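Pseudouridylate synthase RPUSD4, mitochondrial (Homo sapiens, PDB 5UBA) catalyses the isomerisation of uridine to pseudouridine in mitochondrial RNAs, including the 16S ribosomal RNA whose modification is needed to assemble a functional mitochondrial ribosome. Local coordinates at residues A170-T175 with P193-K198; K84-V89 with L252-L257; Q110-Y115 with Q256-A261. All coordinates share one frame; numbering follows the deposited sequence. Where two conformers were deposited one is given.

Overall arrangement
The three contacts lie in the RluA-family pseudouridine synthase part of the protein. Contacts 2 and 3 share strand 252-259 of the mixed sheet: its beginning pairs with strand 86-87, and Gln-256 and Leu-257 lead on to the pairing with strand 112-120. Their centres are about 12 Å apart. Contact 1 joins the loop leading into strand 175-182 to the loop leaving strand 186-193, with its centre about 17 Å from that of contact 2 and about 16 Å from that of contact 3, which it meets where Lys-113 reaches Thr-195. In sequence, 84-89 comes first, then 110-115, contact 1 and finally strand 252-259, tying early and late parts of the chain together near Asp-83, the probable catalytic residue.

Contact 1. Residues A170-T175 with P193-K198; sequences AQVAVT and PITGIK
Gln-171 meets Ile-197 first, laying its CB and amide end against the isoleucine's CD1 and CG2; OE1 comes within 3.4 Å of Ile-197 CD1. CG1 of this isoleucine, turned anti to its own carbonyl carbon (chi1 -63°), lies against the carbonyl of Val-172, whose O is 3.4 Å from Ile-197 CG1. The next residue, Lys-198, forms a salt bridge with Asp-83, the probable catalytic aspartate. Ala-173 CA comes within 3.3 Å of Thr-195 OG1. The central bond follows: Val-174 N donates to Thr-195 OG1 at 3.0 Å, nearly straight at 167°. A chi1 of 55° sets OG1 between the threonine's backbone N and carbonyl carbon, turned to Val-174 N; a side-chain oxygen accepts here in place of a backbone carbonyl. The same OG1 is hydrogen-bonded to Gln-200 OE1. An alanine here would lose that hydroxyl and is likely to leave Val-174 N without its acceptor. Ile-194 N donates to Val-174 O at 2.9 Å, while Val-174 CG1 packs against Ile-194 CG1 at 4.0 Å. Thr-175 and Pro-193, an antiparallel non-hydrogen-bonded pair, close the open end of the hairpin of strands 175-182 and 186-193. Thr-175 OG1 hydrogen-bonds to His-204 and Gln-200 of helix 200-209, whose Leu-201 packs on Thr-175 and Pro-193, and Ile-134 of strand 134-135 covers Ala-173 and Ile-197.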
loop_
_atom_site.group_PDB
_atom_site.type_symbol
_atom_site.label_atom_id
_atom_site.label_comp_id
_atom_site.label_asym_id
_atom_site.label_seq_id
_atom_site.Cartn_x
_atom_site.Cartn_y
_atom_site.Cartn_z
ATOM N N ALA A 170 -3.295 -13.208 -17.693
ATOM C CA ALA A 170 -3.108 -13.368 -16.248
ATOM C C ALA A 170 -1.660 -13.073 -15.890
ATOM O O ALA A 170 -0.754 -13.454 -16.617
ATOM C CB ALA A 170 -3.493 -14.765 -15.800
ATOM N N GLN A 171 -1.456 -12.361 -14.784
ATOM C CA GLN A 171 -0.125 -12.009 -14.317
ATOM C C GLN A 171 0.154 -12.766 -13.024
ATOM O O GLN A 171 -0.714 -12.854 -12.146
ATOM C CB GLN A 171 -0.026 -10.504 -14.072
ATOM C CG GLN A 171 -0.520 -9.615 -15.223
ATOM C CD GLN A 171 -1.099 -8.294 -14.731
ATOM O OE1 GLN A 171 -0.367 -7.390 -14.334
ATOM N NE2 GLN A 171 -2.418 -8.185 -14.735
ATOM N N VAL A 172 1.371 -13.292 -12.913
ATOM C CA VAL A 172 1.825 -14.005 -11.716
ATOM C C VAL A 172 1.778 -13.001 -10.557
ATOM O O VAL A 172 2.221 -11.872 -10.717
ATOM C CB VAL A 172 3.251 -14.563 -11.909
ATOM C CG1 VAL A 172 3.778 -15.182 -10.622
ATOM C CG2 VAL A 172 3.254 -15.589 -13.045
ATOM N N ALA A 173 1.168 -13.412 -9.443
ATOM C CA ALA A 173 0.978 -12.534 -8.284
ATOM C C ALA A 173 1.138 -13.363 -7.027
ATOM O O ALA A 173 0.450 -14.372 -6.850
ATOM C CB ALA A 173 -0.404 -11.901 -8.334
ATOM N N VAL A 174 2.049 -12.939 -6.153
ATOM C CA VAL A 174 2.365 -13.640 -4.932
ATOM C C VAL A 174 2.499 -12.631 -3.798
ATOM O O VAL A 174 3.303 -11.697 -3.864
ATOM C CB VAL A 174 3.683 -14.383 -5.084
ATOM C CG1 VAL A 174 4.058 -15.089 -3.799
ATOM C CG2 VAL A 174 3.582 -15.346 -6.262
ATOM N N THR A 175 1.721 -12.863 -2.746
ATOM C CA THR A 175 1.718 -12.054 -1.524
ATOM C C THR A 175 1.928 -12.950 -0.325
ATOM O O THR A 175 1.129 -13.867 -0.113
ATOM C CB THR A 175 0.345 -11.376 -1.368
ATOM O OG1 THR A 175 0.074 -10.575 -2.517
ATOM C CG2 THR A 175 0.298 -10.515 -0.112
ATOM N N PRO A 193 4.306 -8.176 -0.688
ATOM C CA PRO A 193 4.120 -8.511 -2.100
ATOM C C PRO A 193 5.504 -8.902 -2.657
ATOM O O PRO A 193 6.490 -8.152 -2.492
ATOM C CB PRO A 193 3.575 -7.225 -2.711
ATOM C CG PRO A 193 4.080 -6.134 -1.808
ATOM C CD PRO A 193 4.293 -6.712 -0.447
ATOM N N ILE A 194 5.605 -10.108 -3.206
ATOM C CA ILE A 194 6.849 -10.559 -3.814
ATOM C C ILE A 194 6.906 -10.028 -5.229
ATOM O O ILE A 194 7.927 -9.483 -5.661
ATOM C CB ILE A 194 6.943 -12.099 -3.823
ATOM C CG1 ILE A 194 6.836 -12.649 -2.386
ATOM C CG2 ILE A 194 8.213 -12.543 -4.539
ATOM C CD1 ILE A 194 7.890 -12.170 -1.406
ATOM N N THR A 195 5.789 -10.181 -5.929
ATOM C CA THR A 195 5.541 -9.522 -7.207
ATOM C C THR A 195 5.072 -8.086 -6.965
ATOM O O THR A 195 5.061 -7.617 -5.823
ATOM C CB THR A 195 4.490 -10.312 -7.972
ATOM O OG1 THR A 195 3.329 -10.458 -7.139
ATOM C CG2 THR A 195 4.996 -11.709 -8.312
ATOM N N GLY A 196 4.760 -7.371 -8.044
ATOM C CA GLY A 196 4.409 -5.955 -7.965
ATOM C C GLY A 196 3.241 -5.591 -8.839
ATOM O O GLY A 196 3.292 -4.583 -9.535
ATOM N N ILE A 197 2.185 -6.396 -8.774
ATOM C CA ILE A 197 1.021 -6.265 -9.660
ATOM C C ILE A 197 0.070 -5.241 -9.051
ATOM O O ILE A 197 -0.096 -5.183 -7.832
ATOM C CB ILE A 197 0.315 -7.626 -9.848
ATOM C CG1 ILE A 197 1.264 -8.638 -10.540
ATOM C CG2 ILE A 197 -0.990 -7.499 -10.617
ATOM C CD1 ILE A 197 1.870 -8.153 -11.835
ATOM N N LYS A 198 -0.557 -4.443 -9.917
ATOM C CA LYS A 198 -1.502 -3.407 -9.501
ATOM C C LYS A 198 -2.592 -3.950 -8.574
ATOM O O LYS A 198 -3.269 -4.947 -8.891
ATOM C CB LYS A 198 -2.137 -2.811 -10.763
ATOM C CG LYS A 198 -3.220 -1.763 -10.530
ATOM C CD LYS A 198 -2.674 -0.532 -9.853
ATOM C CE LYS A 198 -3.606 0.651 -10.062
ATOM N NZ LYS A 198 -2.941 1.869 -9.546
#

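Contact 2. Residues K84-V89 with L252-L257; sequences KETTGV and LHARQL
Thr-87 sets its hydroxyl at the edge of the His-253 imidazole, near the ring plane, with OG1 2.8 Å from His-253 ND1 in a hydrogen bond that either could donate. The two side chains cross at about a right angle, and since His-253 NE2 is hydrogen-bonded to the carbonyl of Cys-273, the ring is gripped at both nitrogens and its rotation is probably fixed. Alongside this pair the backbones run parallel: Ala-254 N donates to Thr-87 O at 2.7 Å, and Val-89 N to Ala-254 O at 3.0 Å. Between these bonds Gly-88 brings its CA to 3.6 Å from His-253 CE1; a CB at this position would run into both that ring and Ala-254 O. Past the corner at Gly-88, Val-89 swings CG1, anti to its backbone N (chi1 -179°), against Leu-257 CD1 at 3.7 Å. The side chain of Thr-86 is about 4 Å from that of Asp-83, the probable catalytic residue, and the pairing probably helps anchor the chain just after it. Strand 252-259 carries the short strand 86-87 at its beginning, with Tyr-115 of strand 112-120 packed on Leu-252 and Ala-254, while Leu-271 of strand 269-272 touches Val-89, which opens strand 89-93 of the other sheet.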
loop_
_atom_site.group_PDB
_atom_site.type_symbol
_atom_site.label_atom_id
_atom_site.label_comp_id
_atom_site.label_asym_id
_atom_site.label_seq_id
_atom_site.Cartn_x
_atom_site.Cartn_y
_atom_site.Cartn_z
ATOM N N LYS A 84 -2.363 5.976 -4.621
ATOM C CA LYS A 84 -2.867 7.200 -3.991
ATOM C C LYS A 84 -3.274 7.005 -2.537
ATOM O O LYS A 84 -2.939 7.805 -1.701
ATOM C CB LYS A 84 -4.060 7.726 -4.808
ATOM C CG LYS A 84 -4.734 8.981 -4.311
ATOM C CD LYS A 84 -6.049 9.221 -5.044
ATOM C CE LYS A 84 -6.613 10.605 -4.749
ATOM N NZ LYS A 84 -7.756 10.896 -5.647
ATOM N N GLU A 85 -4.003 5.930 -2.251
ATOM C CA GLU A 85 -4.481 5.690 -0.895
ATOM C C GLU A 85 -3.519 4.909 -0.011
ATOM O O GLU A 85 -3.858 4.586 1.118
ATOM C CB GLU A 85 -5.832 4.971 -0.906
ATOM C CG GLU A 85 -7.036 5.848 -1.208
ATOM C CD GLU A 85 -8.313 5.135 -0.764
ATOM O OE1 GLU A 85 -8.728 4.190 -1.434
ATOM O OE2 GLU A 85 -8.860 5.486 0.301
ATOM N N THR A 86 -2.318 4.636 -0.503
ATOM C CA THR A 86 -1.254 4.091 0.319
ATOM C C THR A 86 -0.438 5.198 0.944
ATOM O O THR A 86 -0.203 6.218 0.317
ATOM C CB THR A 86 -0.381 3.169 -0.538
ATOM O OG1 THR A 86 -1.245 2.144 -1.071
ATOM C CG2 THR A 86 0.800 2.540 0.266
ATOM N N THR A 87 -0.011 4.987 2.179
ATOM C CA THR A 87 0.864 5.892 2.876
ATOM C C THR A 87 2.255 5.283 3.019
ATOM O O THR A 87 2.428 4.082 2.829
ATOM C CB THR A 87 0.305 6.206 4.266
ATOM O OG1 THR A 87 0.136 4.992 4.991
ATOM C CG2 THR A 87 -1.040 6.930 4.189
ATOM N N GLY A 88 3.251 6.116 3.335
ATOM C CA GLY A 88 4.486 5.637 3.891
ATOM C C GLY A 88 5.691 5.689 2.979
ATOM O O GLY A 88 5.840 6.607 2.188
ATOM N N VAL A 89 6.567 4.687 3.117
ATOM C CA VAL A 89 7.948 4.814 2.626
ATOM C C VAL A 89 8.018 4.950 1.112
ATOM O O VAL A 89 7.525 4.110 0.360
ATOM C CB VAL A 89 8.822 3.593 3.031
ATOM C CG1 VAL A 89 10.251 3.790 2.509
ATOM C CG2 VAL A 89 8.883 3.405 4.529
ATOM N N LEU A 252 -3.863 1.053 4.437
ATOM C CA LEU A 252 -2.739 0.324 3.808
ATOM C C LEU A 252 -1.492 1.195 3.823
ATOM O O LEU A 252 -1.453 2.220 3.141
ATOM C CB LEU A 252 -3.096 -0.107 2.397
ATOM C CG LEU A 252 -2.001 -0.848 1.608
ATOM C CD1 LEU A 252 -1.617 -2.148 2.309
ATOM C CD2 LEU A 252 -2.458 -1.148 0.196
ATOM N N HIS A 253 -0.510 0.793 4.615
ATOM C CA HIS A 253 0.699 1.561 4.889
ATOM C C HIS A 253 1.954 0.807 4.421
ATOM O O HIS A 253 2.160 -0.357 4.797
ATOM C CB HIS A 253 0.783 1.802 6.386
ATOM C CG HIS A 253 1.993 2.562 6.822
ATOM N ND1 HIS A 253 2.235 3.879 6.454
ATOM C CD2 HIS A 253 3.020 2.193 7.618
ATOM C CE1 HIS A 253 3.348 4.282 7.038
ATOM N NE2 HIS A 253 3.854 3.284 7.740
ATOM N N ALA A 254 2.789 1.505 3.641
ATOM C CA ALA A 254 4.105 0.989 3.257
ATOM C C ALA A 254 5.025 1.237 4.454
ATOM O O ALA A 254 5.533 2.345 4.688
ATOM C CB ALA A 254 4.602 1.689 1.998
ATOM N N ARG A 255 5.152 0.188 5.264
ATOM C CA ARG A 255 5.830 0.236 6.541
ATOM C C ARG A 255 7.337 0.191 6.445
ATOM O O ARG A 255 8.039 0.857 7.210
ATOM C CB ARG A 255 5.337 -0.940 7.400
ATOM C CG ARG A 255 6.045 -1.118 8.718
ATOM C CD ARG A 255 5.762 0.018 9.646
ATOM N NE ARG A 255 6.224 -0.301 10.981
ATOM C CZ ARG A 255 6.087 0.503 12.026
ATOM N NH1 ARG A 255 5.499 1.692 11.902
ATOM N NH2 ARG A 255 6.533 0.096 13.220
ATOM N N GLN A 256 7.848 -0.677 5.596
ATOM C CA GLN A 256 9.279 -0.918 5.559
ATOM C C GLN A 256 9.761 -1.248 4.151
ATOM O O GLN A 256 9.070 -1.938 3.410
ATOM C CB GLN A 256 9.600 -2.084 6.493
ATOM C CG GLN A 256 11.047 -2.538 6.545
ATOM C CD GLN A 256 11.271 -3.579 7.616
ATOM O OE1 GLN A 256 10.432 -4.474 7.808
ATOM N NE2 GLN A 256 12.397 -3.475 8.335
ATOM N N LEU A 257 10.983 -0.806 3.829
ATOM C CA LEU A 257 11.706 -1.214 2.628
ATOM C C LEU A 257 13.108 -1.576 3.020
ATOM O O LEU A 257 13.746 -0.804 3.735
ATOM C CB LEU A 257 11.827 -0.056 1.634
ATOM C CG LEU A 257 10.683 0.337 0.745
ATOM C CD1 LEU A 257 11.139 1.438 -0.203
ATOM C CD2 LEU A 257 10.146 -0.856 -0.057
HETATM O O HOH W 1 -3.970 3.915 3.722
#

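Contact 3. Residues Q110-Y115 with Q256-A261; sequences QVVKKY and QLILPA
Antiparallel pairing of strands 112-120 and 252-259 builds this part of the mixed sheet of the RluA-type synthase, their short segments running 174° apart. Val-112 and Ile-258 form a hydrogen-bonded pair, with Ile-258 N to Val-112 O at 2.9 Å, and so do Lys-114 and Gln-256, where Lys-114 N to Gln-256 O is nearly straight at 176°. One face carries Val-112 beside Ile-258 and Lys-114 alongside Gln-256, both pointing the same way. With CG anti to its carbonyl carbon (chi1 -59°), Lys-114 places CG 3.6 Å from Gln-256 OE1; the bend at chi2 leads the chain away towards Gln-192, and the glutamine's NE2 goes to Asn-270. On Lys-113's face, Leu-257 CD2 touches Lys-113 CG at 3.7 Å and Val-111 CG1 at 3.8 Å. Val-111 and Leu-259 run side by side, CG2 3.6 Å from Leu-259 CD2, with Leu-105 and Phe-106 of helix 96-107 covering the valine. Where the strands part, Pro-260 CD rests on Gln-110 O and water 2 donates to Gln-110 O and Ile-258 O. The stem of Lys-113 therefore packs as hydrocarbon while its ammonium end hydrogen-bonds to Thr-195 O, probably helping tie strand 112-120 to the loop that follows strand 186-193.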
loop_
_atom_site.group_PDB
_atom_site.type_symbol
_atom_site.label_atom_id
_atom_site.label_comp_id
_atom_site.label_asym_id
_atom_site.label_seq_id
_atom_site.Cartn_x
_atom_site.Cartn_y
_atom_site.Cartn_z
ATOM N N GLN A 110 14.778 -7.579 -5.610
ATOM C CA GLN A 110 15.852 -7.536 -4.660
ATOM C C GLN A 110 15.496 -6.671 -3.460
ATOM O O GLN A 110 16.296 -6.604 -2.545
ATOM C CB GLN A 110 17.151 -7.028 -5.305
ATOM C CG GLN A 110 17.727 -7.975 -6.374
ATOM C CD GLN A 110 19.005 -7.410 -6.989
ATOM O OE1 GLN A 110 19.053 -7.062 -8.175
ATOM N NE2 GLN A 110 20.003 -7.245 -6.167
ATOM N N VAL A 111 14.329 -6.017 -3.473
ATOM C CA VAL A 111 13.922 -5.147 -2.358
ATOM C C VAL A 111 12.824 -5.810 -1.546
ATOM O O VAL A 111 11.792 -6.242 -2.124
ATOM C CB VAL A 111 13.346 -3.807 -2.880
ATOM C CG1 VAL A 111 12.937 -2.894 -1.744
ATOM C CG2 VAL A 111 14.359 -3.108 -3.757
ATOM N N VAL A 112 13.007 -5.850 -0.227
ATOM C CA VAL A 112 11.978 -6.400 0.651
ATOM C C VAL A 112 10.990 -5.254 0.892
ATOM O O VAL A 112 11.394 -4.207 1.403
ATOM C CB VAL A 112 12.555 -6.855 1.995
ATOM C CG1 VAL A 112 11.431 -7.288 2.936
ATOM C CG2 VAL A 112 13.567 -7.977 1.802
ATOM N N LYS A 113 9.728 -5.466 0.541
ATOM C CA LYS A 113 8.656 -4.474 0.678
ATOM C C LYS A 113 7.682 -5.016 1.711
ATOM O O LYS A 113 7.105 -6.072 1.471
ATOM C CB LYS A 113 7.883 -4.311 -0.646
ATOM C CG LYS A 113 8.676 -3.795 -1.838
ATOM C CD LYS A 113 7.900 -3.865 -3.159
ATOM C CE LYS A 113 7.630 -5.278 -3.649
ATOM N NZ LYS A 113 6.731 -5.362 -4.823
ATOM N N LYS A 114 7.505 -4.331 2.842
ATOM C CA LYS A 114 6.543 -4.743 3.875
ATOM C C LYS A 114 5.459 -3.687 4.026
ATOM O O LYS A 114 5.770 -2.507 4.118
ATOM C CB LYS A 114 7.215 -4.925 5.229
ATOM C CG LYS A 114 8.346 -5.944 5.285
ATOM C CD LYS A 114 7.847 -7.361 5.070
ATOM C CE LYS A 114 8.939 -8.364 5.412
ATOM N NZ LYS A 114 8.496 -9.786 5.352
ATOM N N TYR A 115 4.211 -4.133 4.072
ATOM C CA TYR A 115 3.066 -3.263 4.249
ATOM C C TYR A 115 2.312 -3.715 5.465
ATOM O O TYR A 115 2.332 -4.892 5.806
ATOM C CB TYR A 115 2.143 -3.307 3.055
ATOM C CG TYR A 115 2.687 -2.709 1.789
ATOM C CD1 TYR A 115 3.665 -3.366 1.072
ATOM C CD2 TYR A 115 2.143 -1.534 1.275
ATOM C CE1 TYR A 115 4.152 -2.844 -0.115
ATOM C CE2 TYR A 115 2.624 -0.993 0.097
ATOM C CZ TYR A 115 3.601 -1.669 -0.596
ATOM O OH TYR A 115 4.078 -1.135 -1.786
ATOM N N GLN A 256 7.848 -0.677 5.596
ATOM C CA GLN A 256 9.279 -0.918 5.559
ATOM C C GLN A 256 9.761 -1.248 4.151
ATOM O O GLN A 256 9.070 -1.938 3.410
ATOM C CB GLN A 256 9.600 -2.084 6.493
ATOM C CG GLN A 256 11.047 -2.538 6.545
ATOM C CD GLN A 256 11.271 -3.579 7.616
ATOM O OE1 GLN A 256 10.432 -4.474 7.808
ATOM N NE2 GLN A 256 12.397 -3.475 8.335
ATOM N N LEU A 257 10.983 -0.806 3.829
ATOM C CA LEU A 257 11.706 -1.214 2.628
ATOM C C LEU A 257 13.108 -1.576 3.020
ATOM O O LEU A 257 13.746 -0.804 3.735
ATOM C CB LEU A 257 11.827 -0.056 1.634
ATOM C CG LEU A 257 10.683 0.337 0.745
ATOM C CD1 LEU A 257 11.139 1.438 -0.203
ATOM C CD2 LEU A 257 10.146 -0.856 -0.057
ATOM N N ILE A 258 13.605 -2.719 2.561
ATOM C CA ILE A 258 15.012 -3.064 2.797
ATOM C C ILE A 258 15.662 -3.114 1.412
ATOM O O ILE A 258 15.292 -3.950 0.581
ATOM C CB ILE A 258 15.204 -4.380 3.569
ATOM C CG1 ILE A 258 14.370 -4.380 4.867
ATOM C CG2 ILE A 258 16.697 -4.586 3.867
ATOM C CD1 ILE A 258 14.398 -5.708 5.602
ATOM N N LEU A 259 16.582 -2.179 1.169
ATOM C CA LEU A 259 17.267 -2.037 -0.116
ATOM C C LEU A 259 18.663 -2.634 0.043
ATOM O O LEU A 259 19.340 -2.343 1.024
ATOM C CB LEU A 259 17.448 -0.564 -0.494
ATOM C CG LEU A 259 16.271 0.291 -0.919
ATOM C CD1 LEU A 259 16.705 1.754 -1.014
ATOM C CD2 LEU A 259 15.782 -0.170 -2.272
ATOM N N PRO A 260 19.112 -3.443 -0.928
ATOM C CA PRO A 260 20.512 -3.869 -0.892
ATOM C C PRO A 260 21.455 -2.681 -1.078
ATOM O O PRO A 260 21.021 -1.581 -1.466
ATOM C CB PRO A 260 20.616 -4.877 -2.050
ATOM C CG PRO A 260 19.461 -4.614 -2.922
ATOM C CD PRO A 260 18.393 -3.934 -2.108
ATOM N N ALA A 261 22.731 -2.891 -0.769
ATOM C CA ALA A 261 23.742 -1.828 -0.874
ATOM C C ALA A 261 23.812 -1.257 -2.295
ATOM O O ALA A 261 23.741 -2.001 -3.274
ATOM C CB ALA A 261 25.108 -2.351 -0.448
HETATM O O HOH W 2 16.802 -6.347 0.387
#